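Local coordinates for amidase, hydantoinase/carbamoylase family (PDB 5TP4), which probably hydrolyses N-carbamoyl-L-amino acids as a zinc-dependent amidase of the peptidase M20 family, at residues Leu20-Leu24 against Arg101-Tyr106; Ile89-Leu93 against Glu196-Glu200; Ser149-Ala155 against Asp367-Leu371; Val191-Phe195 against Ala411-Arg415. Where two conformers were deposited one is given. Residues are numbered along the deposited sequence.

Interaction 1: Leu20-Leu24 against Arg101-Tyr106; sequences LWRSL and RFDGVY. With EDO (1,2-ethanediol), chain V.
Leu24 lays its side chain over the start of helix 105-121, where a loop beside the zinc site of the M20 catalytic domain turns helical, and 90 Å² of its surface is covered. Helix 17-28 is regular, with Leu24 N hydrogen-bonded to Leu20 O at 3.0 Å. In the m,t rotamer, Leu24 CD2 lies 4.0 Å from Val105 CG2 and 4.1 Å from Tyr106 CA, while Leu24 CD1 is 4.4 Å from Phe102 CE2; the nearest CA pair is Leu24 and Tyr106, 7.1 Å apart. One turn earlier Leu20 (t,p) brings CD2 to 4.4 Å from Tyr106 CE1, at the edge of that ring. Trp21, chi1 t, swings its indole to Phe102 (chi1 m): CZ3 is 3.9 Å from Phe102 CE2, centroids 5.9 Å apart, planes oblique at 42°. Branched aliphatics and flat rings suit the buried part, formed by Leu20, Leu24, Phe102, Val105 and Tyr106; polar groups line its partly exposed side. Gly104, the N-cap, takes phi/psi 77/-53, and positive phi favours glycine. Asp103, predicted to bind both zincs though not bound to the neighbouring one here, is out of reach of Leu20-Leu24. Arg101, whose NH1 hydrogen-bonds to Gly36 O, gives NE to O1 of 1,2-ethanediol, probably from the crystallisation liquor, at 3.0 Å; the diol's O2 donates to Trp21 O at 3.1 Å. A water donates to Leu24 O at 2.9 Å and to Arg101 O at 2.8 Å.

Interaction 2: Ile89-Leu93 against Glu196-Glu200; sequences IGSHL and EAHIE. With ZN (zinc ion), chain P.
Two parallel neighbouring strands splay apart at their C-terminal ends, and a zinc ion and two waters span the gap. These are the C-terminal ends of two interior strands of the M20 catalytic sheet, 87-91 and 193-199, each supplying a histidine ligand. Their segment axes approach to 5.9 Å at 37°, with Gly90 and Glu196 CA atoms 5.2 Å apart. Instead of pairing directly, Gly90 O and Ala197 N, 4.4 Å apart, share a water at 2.8 Å from each. Glu196 CG comes within 3.1 Å of Gly90 O. Ser91 (chi1 t, phi/psi -170/-137) points toward the other strand and donates OG to Glu196 OE1 at 2.7 Å; extended t,t angles bring the carboxylate there, and Tyr194 OH hydrogen-bonds to its OE2. A second water donates to Ser91 OG and Ala197 O, both at 2.7 Å. Imidazole suits the metal site because one nitrogen can bind zinc while the other is held: His198 (chi1 t) donates ND1 to Ile199 O at 2.7 Å, while His92 (chi1 p) makes a weak hydrogen bond from ND1 to Asp94 O. Zinc sits 2.5 Å from His92 NE2 and 2.4 Å from His198 NE2, with two waters at 2.4 and 2.3 Å.

Interaction 3: Ser149-Ala155 against Asp367-Leu371; sequences SAVFTGA and DAILL
Asp367, in the first turn of helix 367-372, opens the second segment; near the metal site of the M20 catalytic domain this helix packs side by side with helix 147-153, almost parallel, segment axes 9.0 Å apart at 11°. With chi1 m Asp367 accepts Ser149 OG at OD1, 2.6 Å, and a water that takes Ser149 N (3.1 Å) also donates to Asp367 OD1 at 2.6 Å. Small Ser149 (chi1 p) brings its CA within 5.8 Å of Asp367 CA. Ala368 and Ile369 turn off elsewhere, Ala368 onto Tyr194 of strand 193-199, also touched by Asp367 and Leu371. Leu370 (m,m), 77 Å² of it covered, has CD1 3.9 Å from Ala150 CB and 4.1 Å from Ala155 CB, methyls small enough to leave it room. Leu370 O lies 3.6 Å from Thr153 CG2 and shares a water with Thr153 OG1, at 2.8 and 2.7 Å. Leu371 (m,m) has CD2 3.7 Å from Ser149 CB and CD1 4.0 Å from Phe152 CE2. In the first segment, Gly154 (phi/psi 85/5) makes a Schellman motif. Asp367 lies beside the zinc ligand His92, consistent with the Ser149 hydrogen bond helping to set its carboxylate near the metal centre; the leucines pack between the helices.

Interaction 4: Val191-Phe195 against Ala411-Arg415; sequences VDAYF and AVLAR
Arg415 holds Asp192 by two hydrogen bonds: NE donates to Asp192 OD2 at 2.9 Å, a salt bridge, and NH2 donates to Asp192 O at 3.1 Å. A water extends the join, donating to Asp192 OD2 at 2.9 Å and to Arg415 O at 2.7 Å. The t,p,t rotamer of Arg415 carries the guanidinium to the backbone of Asp192, which, chi1 t and in helical phi/psi (-73/-43), points its CA-to-CB bond toward the helix so that OD2 reaches Arg415 NE. Ala193 CB, 3.5 Å from Arg415 NE, is small enough to fit beside it. This is helix-on-sheet packing of an alpha/beta domain: strand 193-195 and helix 411-415 run antiparallel at 173°, axes 10.1 Å apart, with Ala193-Arg415 and Phe195-Val412 as nearest CA pairs (7.7 and 7.5 Å). Phe195, chi1 m, fills the space between the layers, CD1 3.8 Å from Val412 CG2, CE2 4.1 Å from Ala411 CB and CE1 4.0 Å from Arg415 CB. The charge pair thus lies at the partly exposed end, apolar contact at the buried one.

How the interactions relate
Interaction 2 lies deepest, in the middle of the sheet, and is the most polar, with metal, waters and a serine-glutamate hydrogen bond. Interactions 1 and 2 meet where Gly104 packs on His92 and Ser91, so interaction 1 is a mainly apolar helix contact next to the zinc site. Interaction 3 reaches the site through Asp367, which lies beside His92, but its far end is exposed. Interaction 4, farthest from the chain centre, shares strand 193-199 with interaction 2 and puts its charge pair near the N-terminal end of that strand. Tyr194 joins the rest, packing on Ala368 and Leu371 of interaction 3 and hydrogen-bonding to Glu196 of interaction 2.

Interaction 1: Leu20-Leu24 against Arg101-Tyr106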
loop_
_atom_site.group_PDB
_atom_site.type_symbol
_atom_site.label_atom_id
_atom_site.label_comp_id
_atom_site.label_asym_id
_atom_site.label_seq_id
_atom_site.Cartn_x
_atom_site.Cartn_y
_atom_site.Cartn_z
ATOM N N LEU B 20 -10.607 -3.480 44.397
ATOM C CA LEU B 20 -10.225 -2.758 43.183
ATOM C C LEU B 20 -10.642 -3.540 41.933
ATOM O O LEU B 20 -11.160 -2.955 40.972
ATOM C CB LEU B 20 -8.712 -2.486 43.202
ATOM C CG LEU B 20 -8.065 -1.915 41.927
ATOM C CD1 LEU B 20 -8.764 -0.668 41.397
ATOM C CD2 LEU B 20 -6.611 -1.588 42.164
ATOM N N TRP B 21 -10.456 -4.866 41.945
ATOM C CA TRP B 21 -10.839 -5.680 40.792
ATOM C C TRP B 21 -12.338 -5.593 40.539
ATOM O O TRP B 21 -12.771 -5.474 39.389
ATOM C CB TRP B 21 -10.389 -7.133 41.009
ATOM C CG TRP B 21 -10.643 -8.040 39.841
ATOM C CD1 TRP B 21 -11.696 -8.896 39.669
ATOM C CD2 TRP B 21 -9.807 -8.189 38.681
ATOM N NE1 TRP B 21 -11.568 -9.559 38.472
ATOM C CE2 TRP B 21 -10.424 -9.133 37.844
ATOM C CE3 TRP B 21 -8.614 -7.578 38.257
ATOM C CZ2 TRP B 21 -9.865 -9.531 36.625
ATOM C CZ3 TRP B 21 -8.067 -7.962 37.036
ATOM C CH2 TRP B 21 -8.695 -8.929 36.237
ATOM N N ARG B 22 -13.138 -5.606 41.609
ATOM C CA ARG B 22 -14.584 -5.444 41.473
ATOM C C ARG B 22 -14.947 -4.070 40.924
ATOM O O ARG B 22 -15.877 -3.946 40.116
ATOM C CB ARG B 22 -15.258 -5.682 42.827
ATOM N N SER B 23 -14.230 -3.018 41.339
ATOM C CA SER B 23 -14.557 -1.698 40.796
ATOM C C SER B 23 -14.258 -1.638 39.305
ATOM O O SER B 23 -14.995 -1.012 38.533
ATOM C CB SER B 23 -13.798 -0.592 41.548
ATOM O OG SER B 23 -12.414 -0.574 41.237
ATOM N N LEU B 24 -13.190 -2.303 38.883
ATOM C CA LEU B 24 -12.889 -2.392 37.461
ATOM C C LEU B 24 -13.962 -3.167 36.713
ATOM O O LEU B 24 -14.347 -2.792 35.603
ATOM C CB LEU B 24 -11.530 -3.064 37.280
ATOM C CG LEU B 24 -10.405 -2.060 37.560
ATOM C CD1 LEU B 24 -9.121 -2.801 37.863
ATOM C CD2 LEU B 24 -10.252 -1.129 36.343
ATOM N N ARG B 101 -10.705 -2.879 28.782
ATOM C CA ARG B 101 -11.255 -2.736 30.123
ATOM C C ARG B 101 -10.252 -2.202 31.132
ATOM O O ARG B 101 -10.623 -1.996 32.292
ATOM C CB ARG B 101 -11.812 -4.090 30.582
ATOM C CG ARG B 101 -13.001 -4.548 29.737
ATOM C CD ARG B 101 -13.625 -5.854 30.248
ATOM N NE ARG B 101 -12.595 -6.841 30.566
ATOM C CZ ARG B 101 -12.005 -7.624 29.671
ATOM N NH1 ARG B 101 -12.339 -7.545 28.389
ATOM N NH2 ARG B 101 -11.080 -8.491 30.058
ATOM N N PHE B 102 -8.987 -1.984 30.732
ATOM C CA PHE B 102 -7.987 -1.479 31.667
ATOM C C PHE B 102 -7.339 -0.170 31.245
ATOM O O PHE B 102 -6.889 0.568 32.114
ATOM C CB PHE B 102 -6.886 -2.526 31.886
ATOM C CG PHE B 102 -7.407 -3.802 32.468
ATOM C CD1 PHE B 102 -7.949 -4.775 31.650
ATOM C CD2 PHE B 102 -7.415 -3.987 33.833
ATOM C CE1 PHE B 102 -8.461 -5.932 32.188
ATOM C CE2 PHE B 102 -7.909 -5.144 34.374
ATOM C CZ PHE B 102 -8.439 -6.117 33.555
ATOM N N ASP B 103 -7.266 0.122 29.944
ATOM C CA ASP B 103 -6.652 1.362 29.463
ATOM C C ASP B 103 -7.322 2.565 30.103
ATOM O O ASP B 103 -8.534 2.767 29.937
ATOM C CB ASP B 103 -6.813 1.481 27.946
ATOM C CG ASP B 103 -5.820 0.676 27.169
ATOM O OD1 ASP B 103 -4.681 0.496 27.639
ATOM O OD2 ASP B 103 -6.176 0.258 26.046
ATOM N N GLY B 104 -6.532 3.404 30.767
ATOM C CA GLY B 104 -7.050 4.624 31.399
ATOM C C GLY B 104 -7.789 4.401 32.691
ATOM O O GLY B 104 -7.479 5.020 33.713
ATOM N N VAL B 105 -8.778 3.514 32.674
ATOM C CA VAL B 105 -9.615 3.321 33.842
ATOM C C VAL B 105 -8.816 2.745 34.998
ATOM O O VAL B 105 -9.091 3.071 36.159
ATOM C CB VAL B 105 -10.817 2.432 33.481
ATOM C CG1 VAL B 105 -10.328 1.093 32.924
ATOM C CG2 VAL B 105 -11.751 2.244 34.695
ATOM N N TYR B 106 -7.832 1.870 34.714
ATOM C CA TYR B 106 -7.043 1.289 35.802
ATOM C C TYR B 106 -6.437 2.376 36.689
ATOM O O TYR B 106 -6.529 2.300 37.916
ATOM C CB TYR B 106 -5.938 0.385 35.243
ATOM C CG TYR B 106 -4.900 0.025 36.291
ATOM C CD1 TYR B 106 -5.274 -0.523 37.513
ATOM C CD2 TYR B 106 -3.549 0.244 36.053
ATOM C CE1 TYR B 106 -4.310 -0.832 38.486
ATOM C CE2 TYR B 106 -2.605 -0.082 36.988
ATOM C CZ TYR B 106 -2.987 -0.606 38.206
ATOM O OH TYR B 106 -2.008 -0.918 39.124
HETATM C C1 EDO V . -11.890 -5.795 34.428
HETATM O O1 EDO V . -12.294 -6.879 33.581
HETATM C C2 EDO V . -11.301 -6.340 35.728
HETATM O O2 EDO V . -12.354 -6.772 36.597
HETATM O O HOH W 1 -12.808 -1.142 33.793
#

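Interaction 2: Ile89-Leu93 against Glu196-Glu200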
loop_
_atom_site.group_PDB
_atom_site.type_symbol
_atom_site.label_atom_id
_atom_site.label_comp_id
_atom_site.label_asym_id
_atom_site.label_seq_id
_atom_site.Cartn_x
_atom_site.Cartn_y
_atom_site.Cartn_z
ATOM N N ILE B 89 -3.242 11.949 41.540
ATOM C CA ILE B 89 -3.224 10.634 40.908
ATOM C C ILE B 89 -4.208 10.705 39.758
ATOM O O ILE B 89 -5.385 10.984 39.984
ATOM C CB ILE B 89 -3.666 9.539 41.888
ATOM C CG1 ILE B 89 -2.722 9.452 43.092
ATOM C CG2 ILE B 89 -3.816 8.178 41.167
ATOM C CD1 ILE B 89 -3.201 8.420 44.128
ATOM N N GLY B 90 -3.771 10.424 38.534
ATOM C CA GLY B 90 -4.670 10.599 37.413
ATOM C C GLY B 90 -4.557 9.503 36.377
ATOM O O GLY B 90 -3.609 8.717 36.363
ATOM N N SER B 91 -5.570 9.478 35.513
ATOM C CA SER B 91 -5.543 8.819 34.213
ATOM C C SER B 91 -6.820 9.273 33.502
ATOM O O SER B 91 -7.168 10.460 33.594
ATOM C CB SER B 91 -5.424 7.299 34.344
ATOM O OG SER B 91 -4.909 6.752 33.131
ATOM N N HIS B 92 -7.551 8.379 32.824
ATOM C CA HIS B 92 -8.733 8.814 32.088
ATOM C C HIS B 92 -9.774 7.711 31.994
ATOM O O HIS B 92 -9.428 6.540 31.828
ATOM C CB HIS B 92 -8.358 9.257 30.671
ATOM C CG HIS B 92 -7.831 8.153 29.818
ATOM N ND1 HIS B 92 -8.621 7.451 28.930
ATOM C CD2 HIS B 92 -6.590 7.612 29.723
ATOM C CE1 HIS B 92 -7.892 6.532 28.326
ATOM N NE2 HIS B 92 -6.657 6.602 28.790
ATOM N N LEU B 93 -11.048 8.108 32.047
ATOM C CA LEU B 93 -12.152 7.160 31.948
ATOM C C LEU B 93 -12.661 7.010 30.526
ATOM O O LEU B 93 -13.326 6.016 30.235
ATOM C CB LEU B 93 -13.302 7.588 32.858
ATOM C CG LEU B 93 -12.981 7.444 34.356
ATOM C CD1 LEU B 93 -14.066 8.131 35.186
ATOM C CD2 LEU B 93 -12.833 5.965 34.759
ATOM N N GLU B 196 0.695 8.463 37.726
ATOM C CA GLU B 196 -0.300 7.785 36.899
ATOM C C GLU B 196 0.070 6.321 36.804
ATOM O O GLU B 196 1.186 6.003 36.383
ATOM C CB GLU B 196 -0.366 8.404 35.496
ATOM C CG GLU B 196 -1.291 7.670 34.563
ATOM C CD GLU B 196 -1.829 8.526 33.422
ATOM O OE1 GLU B 196 -2.587 7.989 32.579
ATOM O OE2 GLU B 196 -1.507 9.737 33.370
ATOM N N ALA B 197 -0.856 5.440 37.193
ATOM C CA ALA B 197 -0.675 4.015 36.951
ATOM C C ALA B 197 -1.347 3.635 35.640
ATOM O O ALA B 197 -2.431 4.132 35.312
ATOM C CB ALA B 197 -1.238 3.208 38.125
ATOM N N HIS B 198 -0.712 2.734 34.879
ATOM C CA HIS B 198 -1.258 2.366 33.576
ATOM C C HIS B 198 -0.749 0.987 33.183
ATOM O O HIS B 198 0.348 0.583 33.574
ATOM C CB HIS B 198 -0.833 3.403 32.515
ATOM C CG HIS B 198 -1.761 3.498 31.345
ATOM N ND1 HIS B 198 -1.768 2.571 30.319
ATOM C CD2 HIS B 198 -2.720 4.408 31.036
ATOM C CE1 HIS B 198 -2.704 2.895 29.443
ATOM N NE2 HIS B 198 -3.281 4.013 29.845
ATOM N N ILE B 199 -1.548 0.269 32.400
ATOM C CA ILE B 199 -1.007 -0.939 31.782
ATOM C C ILE B 199 0.072 -0.539 30.776
ATOM O O ILE B 199 0.043 0.548 30.191
ATOM C CB ILE B 199 -2.106 -1.795 31.120
ATOM C CG1 ILE B 199 -2.894 -1.015 30.045
ATOM C CG2 ILE B 199 -3.045 -2.378 32.178
ATOM C CD1 ILE B 199 -3.691 -1.919 29.113
ATOM N N GLU B 200 1.057 -1.415 30.595
ATOM C CA GLU B 200 2.198 -1.105 29.722
ATOM C C GLU B 200 1.790 -0.763 28.289
ATOM O O GLU B 200 2.441 0.065 27.638
ATOM C CB GLU B 200 3.156 -2.290 29.681
ATOM C CG GLU B 200 4.338 -2.022 28.758
ATOM C CD GLU B 200 5.193 -3.238 28.549
ATOM O OE1 GLU B 200 5.923 -3.295 27.531
ATOM O OE2 GLU B 200 5.118 -4.138 29.408
HETATM ZN ZN ZN P . -4.681 5.205 28.303
HETATM O O HOH W 2 -3.224 6.615 38.164
HETATM O O HOH W 3 -4.522 4.098 33.667
HETATM O O HOH W 4 -3.283 7.120 28.879
HETATM O O HOH W 5 -4.206 5.541 26.113
#

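Interaction 3: Ser149-Ala155 against Asp367-Leu371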
loop_
_atom_site.group_PDB
_atom_site.type_symbol
_atom_site.label_atom_id
_atom_site.label_comp_id
_atom_site.label_asym_id
_atom_site.label_seq_id
_atom_site.Cartn_x
_atom_site.Cartn_y
_atom_site.Cartn_z
ATOM N N SER B 149 -5.704 17.283 29.735
ATOM C CA SER B 149 -4.458 17.598 30.427
ATOM C C SER B 149 -3.661 18.666 29.685
ATOM O O SER B 149 -2.999 19.489 30.328
ATOM C CB SER B 149 -3.614 16.324 30.621
ATOM O OG SER B 149 -3.425 15.659 29.381
ATOM N N ALA B 150 -3.722 18.701 28.347
ATOM C CA ALA B 150 -3.093 19.812 27.622
ATOM C C ALA B 150 -3.693 21.161 28.019
ATOM O O ALA B 150 -2.968 22.161 28.125
ATOM C CB ALA B 150 -3.224 19.606 26.106
ATOM N N VAL B 151 -5.016 21.227 28.222
ATOM C CA VAL B 151 -5.616 22.488 28.671
ATOM C C VAL B 151 -5.183 22.798 30.099
ATOM O O VAL B 151 -4.817 23.933 30.416
ATOM C CB VAL B 151 -7.154 22.452 28.535
ATOM C CG1 VAL B 151 -7.796 23.724 29.145
ATOM C CG2 VAL B 151 -7.538 22.361 27.059
ATOM N N PHE B 152 -5.182 21.787 30.974
ATOM C CA PHE B 152 -4.727 21.979 32.353
ATOM C C PHE B 152 -3.310 22.547 32.422
ATOM O O PHE B 152 -3.027 23.451 33.236
ATOM C CB PHE B 152 -4.803 20.651 33.108
ATOM C CG PHE B 152 -4.413 20.756 34.554
ATOM C CD1 PHE B 152 -5.361 21.019 35.519
ATOM C CD2 PHE B 152 -3.084 20.537 34.947
ATOM C CE1 PHE B 152 -4.997 21.095 36.870
ATOM C CE2 PHE B 152 -2.720 20.611 36.296
ATOM C CZ PHE B 152 -3.669 20.888 37.240
ATOM N N THR B 153 -2.395 22.036 31.591
ATOM C CA THR B 153 -1.009 22.494 31.647
ATOM C C THR B 153 -0.751 23.761 30.839
ATOM O O THR B 153 0.372 24.270 30.867
ATOM C CB THR B 153 -0.042 21.396 31.167
ATOM O OG1 THR B 153 -0.280 21.092 29.782
ATOM C CG2 THR B 153 -0.206 20.140 32.015
ATOM N N GLY B 154 -1.738 24.282 30.122
ATOM C CA GLY B 154 -1.540 25.468 29.313
ATOM C C GLY B 154 -0.982 25.210 27.924
ATOM O O GLY B 154 -0.701 26.170 27.196
ATOM N N ALA B 155 -0.822 23.941 27.532
ATOM C CA ALA B 155 -0.291 23.614 26.215
ATOM C C ALA B 155 -1.332 23.849 25.127
ATOM O O ALA B 155 -0.975 24.117 23.971
ATOM C CB ALA B 155 0.211 22.161 26.213
ATOM N N ASP B 367 -1.705 11.122 29.629
ATOM C CA ASP B 367 -1.798 12.434 30.267
ATOM C C ASP B 367 -0.535 12.771 31.050
ATOM O O ASP B 367 -0.159 13.949 31.123
ATOM C CB ASP B 367 -3.012 12.456 31.179
ATOM C CG ASP B 367 -4.323 12.390 30.396
ATOM O OD1 ASP B 367 -4.594 13.307 29.566
ATOM O OD2 ASP B 367 -5.099 11.407 30.601
ATOM N N ALA B 368 0.120 11.765 31.647
ATOM C CA ALA B 368 1.385 12.005 32.348
ATOM C C ALA B 368 2.419 12.717 31.483
ATOM O O ALA B 368 3.230 13.483 32.011
ATOM C CB ALA B 368 1.980 10.692 32.852
ATOM N N ILE B 369 2.425 12.463 30.168
ATOM C CA ILE B 369 3.385 13.131 29.278
ATOM C C ILE B 369 3.222 14.647 29.343
ATOM O O ILE B 369 4.208 15.416 29.431
ATOM C CB ILE B 369 3.211 12.622 27.835
ATOM C CG1 ILE B 369 3.559 11.145 27.754
ATOM C CG2 ILE B 369 4.095 13.468 26.890
ATOM C CD1 ILE B 369 4.993 10.823 28.135
ATOM N N LEU B 370 1.968 15.108 29.263
ATOM C CA LEU B 370 1.688 16.538 29.338
ATOM C C LEU B 370 2.006 17.081 30.724
ATOM O O LEU B 370 2.577 18.170 30.849
ATOM C CB LEU B 370 0.221 16.811 29.001
ATOM C CG LEU B 370 -0.242 16.823 27.536
ATOM C CD1 LEU B 370 0.239 18.055 26.810
ATOM C CD2 LEU B 370 0.158 15.520 26.765
ATOM N N LEU B 371 1.633 16.344 31.771
ATOM C CA LEU B 371 1.873 16.834 33.132
ATOM C C LEU B 371 3.362 16.968 33.416
ATOM O O LEU B 371 3.790 17.917 34.087
ATOM C CB LEU B 371 1.236 15.912 34.172
ATOM C CG LEU B 371 -0.215 16.234 34.569
ATOM C CD1 LEU B 371 -0.353 17.533 35.395
ATOM C CD2 LEU B 371 -1.160 16.331 33.355
HETATM O O HOH W 6 -6.688 14.589 28.585
HETATM O O HOH W 7 2.235 20.267 29.079
#

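Interaction 4: Val191-Phe195 against Ala411-Arg415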
loop_
_atom_site.group_PDB
_atom_site.type_symbol
_atom_site.label_atom_id
_atom_site.label_comp_id
_atom_site.label_asym_id
_atom_site.label_seq_id
_atom_site.Cartn_x
_atom_site.Cartn_y
_atom_site.Cartn_z
ATOM N N VAL B 191 0.245 21.918 41.710
ATOM C CA VAL B 191 0.301 20.471 41.911
ATOM C C VAL B 191 1.682 20.131 42.457
ATOM O O VAL B 191 2.692 20.535 41.872
ATOM C CB VAL B 191 0.046 19.693 40.600
ATOM C CG1 VAL B 191 0.232 18.218 40.826
ATOM C CG2 VAL B 191 -1.361 19.969 40.065
ATOM N N ASP B 192 1.736 19.388 43.565
ATOM C CA ASP B 192 3.036 18.999 44.117
ATOM C C ASP B 192 3.710 17.928 43.272
ATOM O O ASP B 192 4.933 17.959 43.077
ATOM C CB ASP B 192 2.890 18.480 45.539
ATOM C CG ASP B 192 4.224 18.064 46.133
ATOM O OD1 ASP B 192 5.046 18.951 46.460
ATOM O OD2 ASP B 192 4.451 16.850 46.256
ATOM N N ALA B 193 2.940 16.939 42.829
ATOM C CA ALA B 193 3.457 15.838 42.028
ATOM C C ALA B 193 2.271 15.165 41.373
ATOM O O ALA B 193 1.140 15.262 41.860
ATOM C CB ALA B 193 4.243 14.820 42.863
ATOM N N TYR B 194 2.538 14.498 40.246
ATOM C CA TYR B 194 1.499 13.799 39.502
ATOM C C TYR B 194 1.964 12.371 39.305
ATOM O O TYR B 194 3.066 12.139 38.795
ATOM C CB TYR B 194 1.234 14.454 38.143
ATOM C CG TYR B 194 0.261 13.689 37.288
ATOM C CD1 TYR B 194 -1.108 13.858 37.467
ATOM C CD2 TYR B 194 0.694 12.815 36.291
ATOM C CE1 TYR B 194 -2.010 13.170 36.689
ATOM C CE2 TYR B 194 -0.220 12.095 35.525
ATOM C CZ TYR B 194 -1.565 12.298 35.738
ATOM O OH TYR B 194 -2.502 11.623 34.972
ATOM N N PHE B 195 1.122 11.418 39.694
ATOM C CA PHE B 195 1.409 10.002 39.484
ATOM C C PHE B 195 0.313 9.363 38.637
ATOM O O PHE B 195 -0.875 9.649 38.816
ATOM C CB PHE B 195 1.500 9.270 40.822
ATOM C CG PHE B 195 2.691 9.641 41.668
ATOM C CD1 PHE B 195 2.611 10.683 42.577
ATOM C CD2 PHE B 195 3.872 8.913 41.574
ATOM C CE1 PHE B 195 3.692 11.015 43.370
ATOM C CE2 PHE B 195 4.963 9.224 42.348
ATOM C CZ PHE B 195 4.888 10.278 43.256
ATOM N N ALA B 411 4.253 5.029 46.921
ATOM C CA ALA B 411 4.953 6.188 46.363
ATOM C C ALA B 411 4.185 7.476 46.649
ATOM O O ALA B 411 4.789 8.494 47.028
ATOM C CB ALA B 411 5.166 6.031 44.860
ATOM N N VAL B 412 2.850 7.449 46.499
ATOM C CA VAL B 412 2.057 8.644 46.782
ATOM C C VAL B 412 2.158 9.025 48.254
ATOM O O VAL B 412 2.292 10.209 48.589
ATOM C CB VAL B 412 0.594 8.437 46.339
ATOM C CG1 VAL B 412 -0.371 9.482 47.002
ATOM C CG2 VAL B 412 0.492 8.442 44.789
ATOM N N LEU B 413 2.094 8.034 49.169
ATOM C CA LEU B 413 2.205 8.342 50.596
ATOM C C LEU B 413 3.569 8.910 50.945
ATOM O O LEU B 413 3.679 9.815 51.780
ATOM C CB LEU B 413 1.948 7.098 51.438
ATOM C CG LEU B 413 0.489 6.707 51.569
ATOM C CD1 LEU B 413 0.331 5.639 52.637
ATOM C CD2 LEU B 413 -0.384 7.910 51.902
ATOM N N ALA B 414 4.632 8.373 50.340
ATOM C CA ALA B 414 5.946 8.946 50.592
ATOM C C ALA B 414 5.981 10.405 50.155
ATOM O O ALA B 414 6.496 11.265 50.876
ATOM C CB ALA B 414 7.030 8.129 49.874
ATOM N N ARG B 415 5.363 10.708 49.010
ATOM C CA ARG B 415 5.387 12.070 48.499
ATOM C C ARG B 415 4.516 12.992 49.342
ATOM O O ARG B 415 4.929 14.112 49.691
ATOM C CB ARG B 415 4.929 12.072 47.039
ATOM C CG ARG B 415 5.037 13.445 46.379
ATOM C CD ARG B 415 6.505 13.882 46.200
ATOM N NE ARG B 415 6.574 15.118 45.428
ATOM C CZ ARG B 415 7.652 15.603 44.827
ATOM N NH1 ARG B 415 8.823 14.978 44.899
ATOM N NH2 ARG B 415 7.534 16.731 44.133
HETATM O O HOH W 8 6.007 16.341 48.651
#